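Local coordinates for protein pleckstrin homology domain-containing family A member 8 (Homo sapiens, PDB 5KDI) that binds simple glycosphingolipids in an all-helical GLTP fold and probably carries them between membranes as a lipid transfer protein, at residues Thr123-Ala128 and Leu147-Ala152; Asp39-Thr44 and Val159-Val164; Ala29-Val34 and Arg102-Leu107. The protein carries 2 engineered substitutions. One frame throughout, in Å; residues are numbered along the deposited sequence. Where two conformers were deposited one is given.

Contact 1: residues Thr123-Ala128 and Leu147-Ala152; sequences TALNNA and LALRAA
Leu149 meets both Leu125 and Asn126, and most of the interface can be read by following its side chain outward. Its CB bond is directed at the 123-128 helix, and CG lies anti to the backbone N (chi1 177°), which carries both methyl branches forward and lets them divide. Branch CD1 lies against Leu125, 3.8 Å from Leu125 CB and 4.1 Å from Leu125 CD1, so it lies along the flank of that side chain, from CB to the CD1 methyl; the two leucines slide past each other in opposite directions. Branch CD2 turns instead to Asn126, and the side chains of Asn126 and Leu149 cross at about a right angle. There Leu149 CD2 is 3.9 Å from Asn126 OD1 and 4.0 Å from Asn126 CB, a van der Waals touch of a methyl on an amide.

Leu125, with CG anti to its own carbonyl carbon (chi1 -73°), extends beyond Leu149 and reaches the end of helix 139-150. Its CD1 comes within 3.8 Å of Ala152 CB, the methyl of a residue already in the loop after that helix. Leu125 CA and Leu149 CA, 7.2 Å apart, are the nearest CA pair of the two segments. Gln122, just before the first segment, adds a polar tie by hydrogen-bonding the Leu149 carbonyl through its NE2.

Leu125 also packs on Phe106 and Phe110 of helix 93-115 and touches the bound glycosphingolipid, as does Ala148, so this helix pair forms part of the lipid pocket wall. Between the two segments the chemistry is dispersion between methyl groups, with an amide at the exposed margin, which implies cohesion through shape rather than through directional bonds.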
loop_
_atom_site.group_PDB
_atom_site.type_symbol
_atom_site.label_atom_id
_atom_site.label_comp_id
_atom_site.label_asym_id
_atom_site.label_seq_id
_atom_site.Cartn_x
_atom_site.Cartn_y
_atom_site.Cartn_z
ATOM N N THR A 123 18.094 5.611 -1.006
ATOM C CA THR A 123 18.566 4.502 -0.145
ATOM C C THR A 123 17.370 3.765 0.493
ATOM O O THR A 123 17.306 2.533 0.498
ATOM C CB THR A 123 19.590 4.971 0.903
ATOM O OG1 THR A 123 20.744 5.529 0.230
ATOM C CG2 THR A 123 20.034 3.797 1.845
ATOM N N ALA A 124 16.439 4.551 1.052
ATOM C CA ALA A 124 15.266 4.025 1.690
ATOM C C ALA A 124 14.433 3.146 0.718
ATOM O O ALA A 124 14.007 2.012 1.053
ATOM C CB ALA A 124 14.413 5.155 2.312
ATOM N N LEU A 125 14.175 3.669 -0.482
ATOM C CA LEU A 125 13.403 2.983 -1.518
ATOM C C LEU A 125 14.094 1.733 -1.977
ATOM O O LEU A 125 13.474 0.657 -2.043
ATOM C CB LEU A 125 13.175 3.886 -2.699
ATOM C CG LEU A 125 12.169 5.035 -2.556
ATOM C CD1 LEU A 125 12.363 6.044 -3.704
ATOM C CD2 LEU A 125 10.713 4.513 -2.450
ATOM N N ASN A 126 15.395 1.809 -2.216
ATOM C CA ASN A 126 16.094 0.693 -2.760
ATOM C C ASN A 126 16.243 -0.415 -1.698
ATOM O O ASN A 126 16.107 -1.589 -2.000
ATOM C CB ASN A 126 17.476 1.116 -3.274
ATOM C CG ASN A 126 18.074 0.071 -4.151
ATOM O OD1 ASN A 126 17.412 -0.449 -5.031
ATOM N ND2 ASN A 126 19.335 -0.288 -3.869
ATOM N N ASN A 127 16.481 -0.036 -0.447
ATOM C CA ASN A 127 16.547 -1.041 0.627
ATOM C C ASN A 127 15.224 -1.791 0.738
ATOM O O ASN A 127 15.170 -3.063 0.784
ATOM C CB ASN A 127 16.851 -0.344 1.933
ATOM C CG ASN A 127 18.371 0.015 2.096
ATOM O OD1 ASN A 127 19.229 -0.316 1.251
ATOM N ND2 ASN A 127 18.702 0.669 3.232
ATOM N N ALA A 128 14.129 -1.027 0.726
ATOM C CA ALA A 128 12.793 -1.640 0.858
ATOM C C ALA A 128 12.495 -2.528 -0.368
ATOM O O ALA A 128 11.957 -3.655 -0.202
ATOM C CB ALA A 128 11.749 -0.559 1.021
ATOM N N LEU A 147 14.501 3.223 -12.977
ATOM C CA LEU A 147 14.131 4.529 -13.540
ATOM C C LEU A 147 13.420 5.401 -12.521
ATOM O O LEU A 147 13.782 6.555 -12.333
ATOM C CB LEU A 147 13.281 4.432 -14.849
ATOM C CG LEU A 147 13.903 3.867 -16.135
ATOM C CD1 LEU A 147 12.852 3.532 -17.248
ATOM C CD2 LEU A 147 14.908 4.875 -16.729
ATOM N N ALA A 148 12.463 4.826 -11.820
ATOM C CA ALA A 148 11.691 5.513 -10.829
ATOM C C ALA A 148 12.639 6.021 -9.720
ATOM O O ALA A 148 12.525 7.157 -9.271
ATOM C CB ALA A 148 10.610 4.590 -10.229
ATOM N N LEU A 149 13.572 5.151 -9.323
ATOM C CA LEU A 149 14.497 5.425 -8.233
ATOM C C LEU A 149 15.375 6.639 -8.559
ATOM O O LEU A 149 15.642 7.498 -7.689
ATOM C CB LEU A 149 15.310 4.126 -7.909
ATOM C CG LEU A 149 16.383 4.205 -6.844
ATOM C CD1 LEU A 149 15.676 4.403 -5.524
ATOM C CD2 LEU A 149 17.261 2.942 -6.852
ATOM N N ARG A 150 15.825 6.726 -9.812
ATOM C CA ARG A 150 16.632 7.882 -10.228
ATOM C C ARG A 150 15.908 9.200 -10.090
ATOM O O ARG A 150 16.553 10.249 -9.950
ATOM C CB ARG A 150 17.169 7.668 -11.662
ATOM C CG ARG A 150 18.217 6.585 -11.753
ATOM C CD ARG A 150 18.543 6.227 -13.189
ATOM N NE ARG A 150 19.378 5.037 -13.214
ATOM C CZ ARG A 150 19.047 3.888 -13.790
ATOM N NH1 ARG A 150 17.890 3.756 -14.431
ATOM N NH2 ARG A 150 19.891 2.878 -13.730
ATOM N N ALA A 151 14.589 9.145 -10.174
ATOM C CA ALA A 151 13.697 10.345 -10.100
ATOM C C ALA A 151 13.148 10.560 -8.677
ATOM O O ALA A 151 12.268 11.379 -8.473
ATOM C CB ALA A 151 12.503 10.233 -11.085
ATOM N N ALA A 152 13.670 9.826 -7.711
ATOM C CA ALA A 152 13.232 9.956 -6.325
ATOM C C ALA A 152 13.361 11.390 -5.844
ATOM O O ALA A 152 14.360 12.100 -6.157
ATOM C CB ALA A 152 14.007 9.023 -5.415
#

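Contact 2: residues Asp39-Thr44 and Val159-Val164; sequences DKLGPT and VAALTV
This is a small, mainly apolar contact between two helix ends, joining the last turn of helix 35-41 to the turn at the end of helix 155-160. Its centre lies about 16 Å from the centre of the chain. Ala161 is the point of convergence: its methyl faces the other segment, and two neighbouring side chains close on it. Leu41 CD2 lies 3.7 Å from Ala161 CB, and Leu41 CG is 4.0 Å from the same methyl. Lys40 comes alongside with the aliphatic part of its chain, Lys40 CD being 3.9 Å from Ala161 CB and 3.8 Å from Ala161 O. The lysine stays extended through chi3 and bends at its last torsion (chi4 -62°), after CD and CE have passed the Ala161 carbonyl.

A type I beta turn from Ala160 to Thr163 presents the alanine; one residue earlier, Leu162 N bonds Val159 O at 2.9 Å. Val37, one turn earlier on helix 35-41, touches both Ala161 and Leu162, and Leu162 in turn touches the lipid. Methylene and methyl groups therefore carry the joint, and the lysine contributes its hydrocarbon stem to it, not a charge pairing.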
loop_
_atom_site.group_PDB
_atom_site.type_symbol
_atom_site.label_atom_id
_atom_site.label_comp_id
_atom_site.label_asym_id
_atom_site.label_seq_id
_atom_site.Cartn_x
_atom_site.Cartn_y
_atom_site.Cartn_z
ATOM N N ASP A 39 1.221 11.831 -7.136
ATOM C CA ASP A 39 0.989 12.926 -8.088
ATOM C C ASP A 39 1.700 14.225 -7.764
ATOM O O ASP A 39 2.150 14.948 -8.677
ATOM C CB ASP A 39 -0.527 13.149 -8.305
ATOM C CG ASP A 39 -1.174 12.068 -9.192
ATOM O OD1 ASP A 39 -0.435 11.414 -9.993
ATOM O OD2 ASP A 39 -2.442 11.924 -9.102
ATOM N N LYS A 40 1.867 14.504 -6.463
ATOM C CA LYS A 40 2.622 15.677 -6.026
ATOM C C LYS A 40 4.139 15.444 -6.363
ATOM O O LYS A 40 4.839 16.359 -6.739
ATOM C CB LYS A 40 2.497 15.905 -4.519
ATOM C CG LYS A 40 1.197 16.417 -3.947
ATOM C CD LYS A 40 1.356 16.697 -2.442
ATOM C CE LYS A 40 0.045 16.776 -1.674
ATOM N NZ LYS A 40 -0.851 17.865 -2.125
ATOM N N LEU A 41 4.618 14.231 -6.172
ATOM C CA LEU A 41 6.049 13.930 -6.328
ATOM C C LEU A 41 6.521 13.623 -7.747
ATOM O O LEU A 41 7.717 13.818 -8.053
ATOM C CB LEU A 41 6.432 12.754 -5.409
ATOM C CG LEU A 41 6.245 12.994 -3.899
ATOM C CD1 LEU A 41 6.469 11.755 -3.097
ATOM C CD2 LEU A 41 7.155 14.122 -3.496
ATOM N N GLY A 42 5.617 13.175 -8.600
ATOM C CA GLY A 42 6.044 12.824 -9.927
ATOM C C GLY A 42 4.924 12.329 -10.792
ATOM O O GLY A 42 4.725 11.152 -10.985
ATOM N N PRO A 43 4.169 13.273 -11.327
ATOM C CA PRO A 43 2.939 12.847 -12.002
ATOM C C PRO A 43 3.181 11.943 -13.230
ATOM O O PRO A 43 2.330 11.083 -13.536
ATOM C CB PRO A 43 2.259 14.174 -12.380
ATOM C CG PRO A 43 3.214 15.249 -11.984
ATOM C CD PRO A 43 4.361 14.727 -11.232
ATOM N N THR A 44 4.312 12.152 -13.928
ATOM C CA THR A 44 4.663 11.292 -15.074
ATOM C C THR A 44 5.500 10.108 -14.626
ATOM O O THR A 44 5.220 8.916 -14.952
ATOM C CB THR A 44 5.334 12.085 -16.215
ATOM O OG1 THR A 44 4.392 13.070 -16.714
ATOM C CG2 THR A 44 5.773 11.090 -17.373
ATOM N N VAL A 159 9.074 15.200 2.378
ATOM C CA VAL A 159 8.293 15.586 3.532
ATOM C C VAL A 159 7.332 16.742 3.198
ATOM O O VAL A 159 6.230 16.830 3.789
ATOM C CB VAL A 159 9.161 15.887 4.754
ATOM C CG1 VAL A 159 9.871 14.619 5.216
ATOM C CG2 VAL A 159 10.140 17.023 4.465
ATOM N N ALA A 160 7.726 17.655 2.307
ATOM C CA ALA A 160 6.811 18.734 1.895
ATOM C C ALA A 160 5.476 18.148 1.302
ATOM O O ALA A 160 4.422 18.767 1.409
ATOM C CB ALA A 160 7.492 19.638 0.870
ATOM N N ALA A 161 5.552 16.994 0.629
ATOM C CA ALA A 161 4.379 16.327 0.080
ATOM C C ALA A 161 3.500 15.654 1.148
ATOM O O ALA A 161 2.417 15.174 0.836
ATOM C CB ALA A 161 4.751 15.300 -1.000
ATOM N N LEU A 162 3.993 15.610 2.382
ATOM C CA LEU A 162 3.286 14.959 3.491
ATOM C C LEU A 162 2.723 15.940 4.529
ATOM O O LEU A 162 2.194 15.502 5.575
ATOM C CB LEU A 162 4.197 13.982 4.185
ATOM C CG LEU A 162 4.790 12.921 3.239
ATOM C CD1 LEU A 162 5.895 12.198 3.943
ATOM C CD2 LEU A 162 3.689 12.023 2.717
ATOM N N THR A 163 2.797 17.224 4.232
ATOM C CA THR A 163 2.255 18.243 5.098
ATOM C C THR A 163 0.791 18.510 4.785
ATOM O O THR A 163 0.282 18.293 3.643
ATOM C CB THR A 163 3.010 19.534 4.959
ATOM O OG1 THR A 163 2.835 20.002 3.640
ATOM C CG2 THR A 163 4.509 19.434 5.365
ATOM N N VAL A 164 0.102 18.944 5.831
ATOM C CA VAL A 164 -1.292 19.350 5.763
ATOM C C VAL A 164 -1.386 20.872 5.423
ATOM O O VAL A 164 -2.305 21.281 4.713
ATOM C CB VAL A 164 -2.014 18.970 7.053
ATOM C CG1 VAL A 164 -3.390 19.531 7.017
ATOM C CG2 VAL A 164 -2.076 17.447 7.215
#

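Contact 3: residues Ala29-Val34 and Arg102-Leu107; sequences ASCYAV and RGLKFL. With 6S8 ((~{Z})-~{N}-[(~{E},2~{S},3~{R})-1-[(2~{R},3~{R},4~{S},5~{R},6~{R})-6-(hydroxymethyl)-3,4,5-tris(oxidanyl)oxan-2-yl]oxy-3-oxidanyl-octadec-4-en-2-yl]octadec-9-enamide), chain C.
The hydrophobic lipid pocket of the GLTP fold runs beside this buried contact, whose centre is about 1 Å from the centre of the chain. Two side-chain pairs connect helix 24-32 and the residues just after it to helix 93-115. Cys31 SG rests 3.9 Å from Leu104 CD1, a sulfur-on-methyl touch. Three residues further along each segment, Val34 and Leu107 reach toward each other tip to tip, with Val34 CG1 4.2 Å from Leu107 CD2. The Leu107 side chain makes this possible because CG stands anti to the backbone N (chi1 174°), which projects its CD2 branch toward the valine.

The second pair also borders the lipid. Val34 CG1 is 3.9 Å from CAR, the terminal carbon of the acyl chain, while Leu107 CB lies 3.9 Å from CAI, one carbon of the chain's double bond. The other double-bond carbon, CAJ, is 3.6 Å from Phe106 CD2 and meets the ring obliquely. Gly103 has no side chain, and the acyl chain passes close to its backbone, with Gly103 O 3.7 Å from CAI, so the lipid lies directly along the helix.

Cys31 touches Ile57 and Val34 touches Leu53, both of helix 47-64, and Leu104 packs on Met189 and Leu193 of helix 172-202. Asp52, Asn56, Lys59 and His137 hydrogen-bond the lipid. This division between polar recognition and an apolar sleeve enclosed by helices for the ceramide chains is characteristic of the glycolipid transfer protein fold.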
loop_
_atom_site.group_PDB
_atom_site.type_symbol
_atom_site.label_atom_id
_atom_site.label_comp_id
_atom_site.label_asym_id
_atom_site.label_seq_id
_atom_site.Cartn_x
_atom_site.Cartn_y
_atom_site.Cartn_z
ATOM N N ALA A 29 -9.657 2.583 0.741
ATOM C CA ALA A 29 -9.426 4.048 0.892
ATOM C C ALA A 29 -8.032 4.349 1.381
ATOM O O ALA A 29 -7.387 5.308 0.918
ATOM C CB ALA A 29 -10.485 4.688 1.813
ATOM N N SER A 30 -7.550 3.508 2.270
ATOM C CA SER A 30 -6.170 3.669 2.771
ATOM C C SER A 30 -5.161 3.414 1.640
ATOM O O SER A 30 -4.095 4.082 1.555
ATOM C CB SER A 30 -5.912 2.783 3.993
ATOM O OG SER A 30 -6.655 3.310 5.108
ATOM N N CYS A 31 -5.463 2.436 0.795
ATOM C CA CYS A 31 -4.586 2.185 -0.355
ATOM C C CYS A 31 -4.591 3.378 -1.298
ATOM O O CYS A 31 -3.544 3.826 -1.818
ATOM C CB CYS A 31 -5.056 0.911 -1.068
ATOM S SG CYS A 31 -4.848 -0.642 -0.179
ATOM N N TYR A 32 -5.778 3.919 -1.546
ATOM C CA TYR A 32 -5.877 5.028 -2.499
ATOM C C TYR A 32 -5.153 6.310 -2.009
ATOM O O TYR A 32 -4.637 7.081 -2.807
ATOM C CB TYR A 32 -7.341 5.370 -2.753
ATOM C CG TYR A 32 -7.406 6.457 -3.800
ATOM C CD1 TYR A 32 -7.242 6.171 -5.098
ATOM C CD2 TYR A 32 -7.485 7.785 -3.438
ATOM C CE1 TYR A 32 -7.252 7.182 -6.100
ATOM C CE2 TYR A 32 -7.416 8.817 -4.394
ATOM C CZ TYR A 32 -7.323 8.466 -5.737
ATOM O OH TYR A 32 -7.300 9.415 -6.674
ATOM N N ALA A 33 -5.091 6.483 -0.705
ATOM C CA ALA A 33 -4.654 7.755 -0.105
ATOM C C ALA A 33 -3.279 8.186 -0.550
ATOM O O ALA A 33 -2.968 9.384 -0.586
ATOM C CB ALA A 33 -4.737 7.672 1.434
ATOM N N VAL A 34 -2.411 7.230 -0.916
ATOM C CA VAL A 34 -1.062 7.609 -1.371
ATOM C C VAL A 34 -1.028 8.150 -2.796
ATOM O O VAL A 34 0.004 8.716 -3.216
ATOM C CB VAL A 34 -0.024 6.495 -1.198
ATOM C CG1 VAL A 34 0.035 5.988 0.253
ATOM C CG2 VAL A 34 -0.311 5.361 -2.157
ATOM N N ARG A 102 1.442 -6.864 -1.885
ATOM C CA ARG A 102 2.845 -6.820 -2.219
ATOM C C ARG A 102 3.316 -5.351 -2.264
ATOM O O ARG A 102 4.392 -5.016 -1.772
ATOM C CB ARG A 102 3.130 -7.556 -3.538
ATOM C CG ARG A 102 2.988 -9.065 -3.411
ATOM C CD ARG A 102 3.055 -9.723 -4.794
ATOM N NE ARG A 102 2.994 -11.176 -4.662
ATOM C CZ ARG A 102 3.111 -12.018 -5.686
ATOM N NH1 ARG A 102 3.161 -11.494 -6.901
ATOM N NH2 ARG A 102 3.122 -13.345 -5.486
ATOM N N GLY A 103 2.501 -4.517 -2.864
ATOM C CA GLY A 103 2.848 -3.146 -2.925
ATOM C C GLY A 103 2.863 -2.445 -1.553
ATOM O O GLY A 103 3.752 -1.644 -1.249
ATOM N N LEU A 104 1.914 -2.828 -0.703
ATOM C CA LEU A 104 1.879 -2.258 0.659
ATOM C C LEU A 104 3.091 -2.730 1.479
ATOM O O LEU A 104 3.594 -1.960 2.327
ATOM C CB LEU A 104 0.574 -2.609 1.341
ATOM C CG LEU A 104 -0.717 -1.953 0.804
ATOM C CD1 LEU A 104 -1.901 -2.500 1.576
ATOM C CD2 LEU A 104 -0.655 -0.458 0.934
ATOM N N LYS A 105 3.534 -3.990 1.283
ATOM C CA LYS A 105 4.729 -4.455 2.024
ATOM C C LYS A 105 5.947 -3.544 1.654
ATOM O O LYS A 105 6.746 -3.184 2.517
ATOM C CB LYS A 105 5.083 -5.906 1.761
ATOM C CG LYS A 105 4.091 -6.884 2.323
ATOM C CD LYS A 105 4.463 -7.416 3.704
ATOM C CE LYS A 105 3.573 -8.588 4.194
ATOM N NZ LYS A 105 4.033 -9.778 3.470
ATOM N N PHE A 106 6.081 -3.198 0.367
ATOM C CA PHE A 106 7.084 -2.255 -0.105
ATOM C C PHE A 106 6.939 -0.868 0.561
ATOM O O PHE A 106 7.909 -0.320 1.144
ATOM C CB PHE A 106 7.107 -2.165 -1.621
ATOM C CG PHE A 106 7.970 -1.052 -2.164
ATOM C CD1 PHE A 106 9.338 -1.060 -2.023
ATOM C CD2 PHE A 106 7.404 0.025 -2.762
ATOM C CE1 PHE A 106 10.136 -0.018 -2.538
ATOM C CE2 PHE A 106 8.176 1.040 -3.271
ATOM C CZ PHE A 106 9.542 1.037 -3.144
ATOM N N LEU A 107 5.712 -0.322 0.543
ATOM C CA LEU A 107 5.447 0.953 1.176
ATOM C C LEU A 107 5.839 0.932 2.681
ATOM O O LEU A 107 6.460 1.859 3.188
ATOM C CB LEU A 107 3.924 1.271 1.011
ATOM C CG LEU A 107 3.475 2.530 1.754
ATOM C CD1 LEU A 107 4.169 3.812 1.210
ATOM C CD2 LEU A 107 1.960 2.584 1.648
HETATM C C1 6S8 C . 2.457 -6.273 -11.658
HETATM C C2 6S8 C . 3.414 -5.191 -11.209
HETATM N N2 6S8 C . 2.871 -4.553 -10.019
HETATM C C3 6S8 C . 3.584 -4.142 -12.345
HETATM O O3 6S8 C . 4.051 -4.859 -13.508
HETATM C C4 6S8 C . 4.554 -3.098 -11.929
HETATM C C5 6S8 C . 4.190 -1.816 -11.848
HETATM C C6 6S8 C . 5.078 -0.667 -11.458
HETATM C C7 6S8 C . 6.488 -0.976 -11.022
HETATM C C8 6S8 C . 7.210 0.327 -11.223
HETATM C C9 6S8 C . 8.308 0.380 -10.225
HETATM C C10 6S8 C . 7.734 0.769 -8.889
HETATM C C11 6S8 C . 8.297 2.127 -8.429
HETATM C C12 6S8 C . 8.238 2.189 -6.913
HETATM C C13 6S8 C . 7.581 3.429 -6.323
HETATM C C14 6S8 C . 8.428 4.690 -6.328
HETATM C C15 6S8 C . 8.137 5.570 -5.103
HETATM C C16 6S8 C . 7.882 7.050 -5.331
HETATM C C17 6S8 C . 8.736 8.081 -4.577
HETATM C C18 6S8 C . 8.565 8.140 -3.066
HETATM C C1A 6S8 C . 0.084 -6.662 -11.723
HETATM O O1A 6S8 C . 1.153 -5.766 -11.937
HETATM C C2A 6S8 C . -1.183 -5.889 -11.485
HETATM O O2A 6S8 C . -1.009 -5.096 -10.295
HETATM C C3A 6S8 C . -2.406 -6.804 -11.440
HETATM O O3A 6S8 C . -3.574 -6.018 -11.369
HETATM C C4A 6S8 C . -2.414 -7.698 -12.664
HETATM O O4A 6S8 C . -2.804 -6.972 -13.827
HETATM O O5A 6S8 C . 0.295 -9.732 -14.293
HETATM C C5M 6S8 C . -1.075 -8.395 -12.814
HETATM C C6A 6S8 C . -1.046 -9.262 -14.046
HETATM O O6A 6S8 C . -0.044 -7.408 -12.915
HETATM C CAA 6S8 C . 3.539 -4.460 -8.879
HETATM O OAA 6S8 C . 4.633 -4.976 -8.660
HETATM C CAB 6S8 C . 2.811 -3.707 -7.807
HETATM C CAC 6S8 C . 3.320 -2.281 -8.171
HETATM C CAD 6S8 C . 3.880 -1.648 -6.973
HETATM C CAE 6S8 C . 3.023 -0.443 -6.709
HETATM C CAF 6S8 C . 3.611 0.199 -5.461
HETATM C CAG 6S8 C . 2.501 0.527 -4.446
HETATM C CAH 6S8 C . 2.773 1.863 -3.746
HETATM C CAI 6S8 C . 3.978 1.664 -2.873
HETATM C CAJ 6S8 C . 4.934 2.581 -2.702
HETATM C CAK 6S8 C . 4.937 3.946 -3.311
HETATM C CAL 6S8 C . 5.874 4.675 -2.341
HETATM C CAM 6S8 C . 5.720 6.181 -2.328
HETATM C CAN 6S8 C . 4.317 6.562 -1.960
HETATM C CAO 6S8 C . 4.317 7.914 -1.284
HETATM C CAP 6S8 C . 4.394 7.812 0.215
HETATM C CAQ 6S8 C . 3.331 8.628 0.877
HETATM C CAR 6S8 C . 2.913 7.897 2.090
#

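Contact 3 is the core member, at the centre of the chain with all its touching residues buried; contacts 1 and 2 have their centres about 16 Å from the centre of the chain and are only partly buried. Contacts 1 and 3 touch directly through Phe106, whose CE1 is 3.4 Å from Leu125 O, and helices 93-115 and 121-131 are consecutive. Contact 2 stays about 5 Å, nearest atoms, from either of the others. Along the chain, contact 1 is nested inside the loop closed by contact 2, whereas contacts 2 and 3 interleave. All three are mainly apolar, but the outer two admit an amide or a lysine stem at their margins, while contact 3 pairs only sulfur and hydrocarbon.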